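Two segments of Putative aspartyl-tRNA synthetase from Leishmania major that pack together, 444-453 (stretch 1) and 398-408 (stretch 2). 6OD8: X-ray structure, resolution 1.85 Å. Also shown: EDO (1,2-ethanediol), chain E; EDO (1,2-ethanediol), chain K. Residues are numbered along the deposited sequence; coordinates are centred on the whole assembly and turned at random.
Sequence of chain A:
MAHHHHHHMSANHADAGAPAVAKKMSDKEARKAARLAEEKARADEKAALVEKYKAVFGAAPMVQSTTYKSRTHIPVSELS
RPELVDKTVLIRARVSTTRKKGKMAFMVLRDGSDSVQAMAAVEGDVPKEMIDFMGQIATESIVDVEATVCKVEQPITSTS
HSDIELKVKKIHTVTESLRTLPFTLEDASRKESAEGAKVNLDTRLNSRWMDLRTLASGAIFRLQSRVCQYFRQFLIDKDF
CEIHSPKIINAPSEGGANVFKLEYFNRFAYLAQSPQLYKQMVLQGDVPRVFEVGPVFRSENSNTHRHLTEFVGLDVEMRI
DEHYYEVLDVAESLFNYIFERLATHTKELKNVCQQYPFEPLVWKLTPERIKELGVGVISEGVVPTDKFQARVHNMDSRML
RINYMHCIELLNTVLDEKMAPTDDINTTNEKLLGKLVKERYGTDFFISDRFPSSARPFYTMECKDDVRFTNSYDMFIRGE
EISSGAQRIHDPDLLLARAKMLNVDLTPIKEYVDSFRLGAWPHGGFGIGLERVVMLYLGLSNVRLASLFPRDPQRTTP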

# COMPACT_ATOMS: atom_id res chain seq x y z
N ASP A 444 -1.97 24.73 -13.73
CA ASP A 444 -2.01 24.60 -12.28
C ASP A 444 -0.90 23.70 -11.73
O ASP A 444 -0.84 23.50 -10.52
CB ASP A 444 -3.36 24.01 -11.81
CG ASP A 444 -4.55 24.85 -12.21
OD1 ASP A 444 -4.53 26.09 -12.02
OD2 ASP A 444 -5.54 24.26 -12.70
N PHE A 445 -0.03 23.16 -12.60
CA PHE A 445 0.99 22.19 -12.24
C PHE A 445 2.31 22.56 -12.89
O PHE A 445 2.35 22.78 -14.10
CB PHE A 445 0.58 20.78 -12.69
CG PHE A 445 1.52 19.70 -12.21
CD1 PHE A 445 1.26 19.03 -11.02
CD2 PHE A 445 2.66 19.37 -12.92
CE1 PHE A 445 2.11 18.03 -10.56
CE2 PHE A 445 3.51 18.38 -12.46
CZ PHE A 445 3.24 17.71 -11.28
N PHE A 446 3.39 22.58 -12.12
CA PHE A 446 4.68 22.89 -12.73
C PHE A 446 5.80 22.45 -11.79
O PHE A 446 5.58 22.22 -10.60
CB PHE A 446 4.81 24.38 -13.10
CG PHE A 446 5.10 25.28 -11.92
CD1 PHE A 446 6.41 25.65 -11.63
CD2 PHE A 446 4.08 25.77 -11.11
CE1 PHE A 446 6.70 26.50 -10.55
CE2 PHE A 446 4.36 26.58 -10.02
CZ PHE A 446 5.66 26.95 -9.75
N ILE A 447 6.99 22.29 -12.35
CA ILE A 447 8.14 21.99 -11.50
C ILE A 447 9.12 23.15 -11.58
O ILE A 447 9.25 23.79 -12.62
CB ILE A 447 8.80 20.64 -11.87
CG1 ILE A 447 9.71 20.78 -13.08
CG2 ILE A 447 7.73 19.60 -12.17
CD1 ILE A 447 11.18 20.99 -12.72
N SER A 448 9.78 23.43 -10.45
CA SER A 448 10.86 24.40 -10.34
C SER A 448 12.14 23.61 -10.16
O SER A 448 12.25 22.82 -9.22
CB SER A 448 10.67 25.35 -9.15
OG SER A 448 11.75 26.30 -9.07
N ASP A 449 13.11 23.85 -11.05
CA ASP A 449 14.29 23.03 -11.23
C ASP A 449 15.54 23.69 -10.65
O ASP A 449 15.77 24.88 -10.88
CB ASP A 449 14.47 22.77 -12.73
CG ASP A 449 15.56 21.79 -13.02
OD1 ASP A 449 15.71 20.86 -12.21
OD2 ASP A 449 16.25 21.96 -14.05
N ARG A 450 16.34 22.91 -9.91
CA ARG A 450 17.66 23.28 -9.40
C ARG A 450 17.57 24.20 -8.18
O ARG A 450 17.91 25.39 -8.26
CB ARG A 450 18.51 23.95 -10.48
CG ARG A 450 19.40 23.03 -11.27
CD ARG A 450 20.46 23.83 -12.04
NE ARG A 450 21.45 22.94 -12.64
CZ ARG A 450 22.72 23.27 -12.83
NH1 ARG A 450 23.17 24.46 -12.46
NH2 ARG A 450 23.55 22.39 -13.39
N PHE A 451 17.18 23.63 -7.05
CA PHE A 451 16.98 24.44 -5.85
C PHE A 451 18.30 24.83 -5.21
O PHE A 451 19.30 24.12 -5.37
CB PHE A 451 16.13 23.69 -4.84
CG PHE A 451 14.68 24.04 -4.91
CD1 PHE A 451 14.04 24.65 -3.85
CD2 PHE A 451 13.96 23.78 -6.06
CE1 PHE A 451 12.68 24.99 -3.92
CE2 PHE A 451 12.63 24.11 -6.15
CZ PHE A 451 11.98 24.72 -5.07
N PRO A 452 18.33 25.94 -4.47
CA PRO A 452 19.56 26.32 -3.77
C PRO A 452 19.95 25.29 -2.71
O PRO A 452 19.09 24.68 -2.05
CB PRO A 452 19.20 27.67 -3.13
CG PRO A 452 17.99 28.14 -3.86
CD PRO A 452 17.24 26.91 -4.23
N SER A 453 21.26 25.11 -2.57
CA SER A 453 21.81 24.11 -1.65
C SER A 453 21.37 24.37 -0.21
O SER A 453 21.11 23.43 0.55
CB SER A 453 23.34 24.11 -1.78
OG SER A 453 23.99 23.83 -0.54
C1 EDO E . 14.43 23.81 -16.38
O1 EDO E . 14.19 22.41 -16.49
C2 EDO E . 13.47 24.57 -17.30
O2 EDO E . 14.03 24.72 -18.61
C1 EDO K . -2.16 28.70 -8.86
O1 EDO K . -3.04 29.80 -8.63
C2 EDO K . -2.65 27.86 -10.02
O2 EDO K . -3.76 27.05 -9.61
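Stretch 2 398-408: RMLRINYMHCI

Stretch 2 lies beside stretch 1 as a parallel β-strand that turns into a helix, so the contact is a backbone ladder extended by the packing of one tyrosine. Strand 400-403 runs along strand 445-449 with an angle of 25° between their N-to-C directions (signed crossing angle -25°) and a closest axial approach of 4.5 Å. Ile-447 pairs with Arg-401, Ser-448 with Ile-402 and Asp-449 with Asn-403.

Four hydrogen bonds hold this register: Ile-447 N to Leu-400 O (2.9 Å), Ile-402 N to Ile-447 O (3.0 Å), Asp-449 N to Ile-402 O (2.9 Å) and Tyr-404 N to Asp-449 O (2.7 Å). The last reaches the first residue of the helix, carrying the ladder past the strand. Next to Leu-400 a water bridges the two stretches, accepting from Leu-400 N (3.1 Å) and donating to Phe-445 O (2.7 Å).

Side chains alternate between the two faces. On one, Ile-447 CG1 meets the aliphatic part of Arg-401 at CG, 3.5 Å away; on the other, Phe-446 CB lies 4.0 Å from Leu-400 CD2. The flexible thioether of Met-399 brings its CE to 3.2 Å from Phe-445 CE2.

Helix 404-408 then turns to 106° from strand 445-449. Asn-403 suits the junction because its OD1 can accept from backbone amides left free at a helix start: it caps Met-405 N at 2.7 Å and, weakly, His-406 N at 3.4 Å. Tyr-404 offers a broad ring to the loop after the strand. Pro-452 CD sits over its face, 3.5 Å from the ring centroid, a CH-π contact, while the tyrosine's edge points toward the face of Phe-451, with CE1 of Tyr-404 3.7 Å from CE1 of Phe-451.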

# COMPACT_ATOMS: atom_id res chain seq x y z
N ARG A 398 3.32 17.56 -21.87
CA ARG A 398 3.32 19.04 -21.91
C ARG A 398 3.37 19.65 -20.51
O ARG A 398 2.66 20.63 -20.20
CB ARG A 398 2.11 19.56 -22.70
CG ARG A 398 2.05 19.06 -24.15
CD ARG A 398 0.95 19.75 -24.98
NE ARG A 398 -0.41 19.50 -24.49
CZ ARG A 398 -1.10 18.39 -24.71
NH1 ARG A 398 -0.53 17.40 -25.40
NH2 ARG A 398 -2.34 18.24 -24.26
N MET A 399 4.23 19.11 -19.66
CA MET A 399 4.30 19.51 -18.26
C MET A 399 5.45 20.49 -18.04
O MET A 399 6.61 20.19 -18.37
CB MET A 399 4.41 18.27 -17.37
CG MET A 399 3.06 17.54 -17.36
SD MET A 399 3.12 15.88 -16.62
CE MET A 399 3.12 16.31 -14.93
N LEU A 400 5.12 21.64 -17.46
CA LEU A 400 6.00 22.81 -17.43
C LEU A 400 7.13 22.67 -16.40
O LEU A 400 6.90 22.32 -15.24
CB LEU A 400 5.18 24.06 -17.11
CG LEU A 400 5.90 25.39 -17.12
CD1 LEU A 400 6.19 25.69 -18.57
CD2 LEU A 400 4.99 26.45 -16.51
N ARG A 401 8.35 23.00 -16.84
CA ARG A 401 9.55 23.06 -16.00
C ARG A 401 10.12 24.46 -16.13
O ARG A 401 10.25 24.95 -17.25
CB ARG A 401 10.60 22.04 -16.45
CG ARG A 401 10.14 20.61 -16.53
CD ARG A 401 11.28 19.69 -16.95
NE ARG A 401 10.85 18.30 -17.07
CZ ARG A 401 11.66 17.30 -17.41
NH1 ARG A 401 12.95 17.54 -17.65
NH2 ARG A 401 11.18 16.06 -17.51
N ILE A 402 10.43 25.11 -15.01
CA ILE A 402 11.09 26.41 -14.99
C ILE A 402 12.27 26.30 -14.05
O ILE A 402 12.13 25.82 -12.92
CB ILE A 402 10.15 27.56 -14.56
CG1 ILE A 402 8.90 27.61 -15.43
CG2 ILE A 402 10.88 28.93 -14.64
CD1 ILE A 402 7.90 28.67 -15.00
N ASN A 403 13.44 26.71 -14.53
CA ASN A 403 14.61 26.79 -13.67
C ASN A 403 14.34 27.71 -12.49
O ASN A 403 13.68 28.75 -12.63
CB ASN A 403 15.80 27.29 -14.49
CG ASN A 403 16.99 27.59 -13.63
OD1 ASN A 403 17.17 28.72 -13.18
ND2 ASN A 403 17.81 26.59 -13.39
N TYR A 404 14.86 27.33 -11.32
CA TYR A 404 14.67 28.10 -10.09
C TYR A 404 15.05 29.57 -10.27
O TYR A 404 14.35 30.47 -9.78
CB TYR A 404 15.48 27.46 -8.96
CG TYR A 404 15.22 28.05 -7.60
CD1 TYR A 404 14.26 27.50 -6.77
CD2 TYR A 404 15.95 29.16 -7.14
CE1 TYR A 404 14.01 28.03 -5.52
CE2 TYR A 404 15.70 29.70 -5.88
CZ TYR A 404 14.73 29.13 -5.08
OH TYR A 404 14.47 29.65 -3.83
N MET A 405 16.16 29.84 -10.96
CA MET A 405 16.58 31.24 -11.09
C MET A 405 15.61 32.02 -11.96
O MET A 405 15.39 33.21 -11.71
CB MET A 405 18.00 31.34 -11.65
CG MET A 405 19.04 30.81 -10.67
SD MET A 405 20.73 31.10 -11.27
CE MET A 405 20.91 29.71 -12.38
N HIS A 406 14.99 31.37 -12.95
CA HIS A 406 13.95 32.06 -13.71
C HIS A 406 12.66 32.18 -12.92
O HIS A 406 11.89 33.12 -13.14
CB HIS A 406 13.73 31.36 -15.05
CG HIS A 406 14.91 31.46 -15.96
ND1 HIS A 406 15.24 32.61 -16.64
CD2 HIS A 406 15.87 30.55 -16.28
CE1 HIS A 406 16.33 32.41 -17.36
NE2 HIS A 406 16.75 31.18 -17.14
N CYS A 407 12.38 31.25 -12.00
CA CYS A 407 11.27 31.43 -11.08
C CYS A 407 11.46 32.67 -10.22
O CYS A 407 10.49 33.39 -9.94
CB CYS A 407 11.09 30.22 -10.17
SG CYS A 407 10.52 28.71 -10.99
N ILE A 408 12.69 32.89 -9.74
CA ILE A 408 13.00 34.11 -9.00
C ILE A 408 12.73 35.32 -9.87
O ILE A 408 12.14 36.32 -9.42
CB ILE A 408 14.46 34.09 -8.52
CG1 ILE A 408 14.70 33.00 -7.47
CG2 ILE A 408 14.87 35.50 -7.99
CD1 ILE A 408 14.04 33.27 -6.13
O HOH W 1 2.14 21.91 -16.70
O HOH W 2 19.03 27.14 -10.43
O HOH W 3 17.47 24.17 -14.86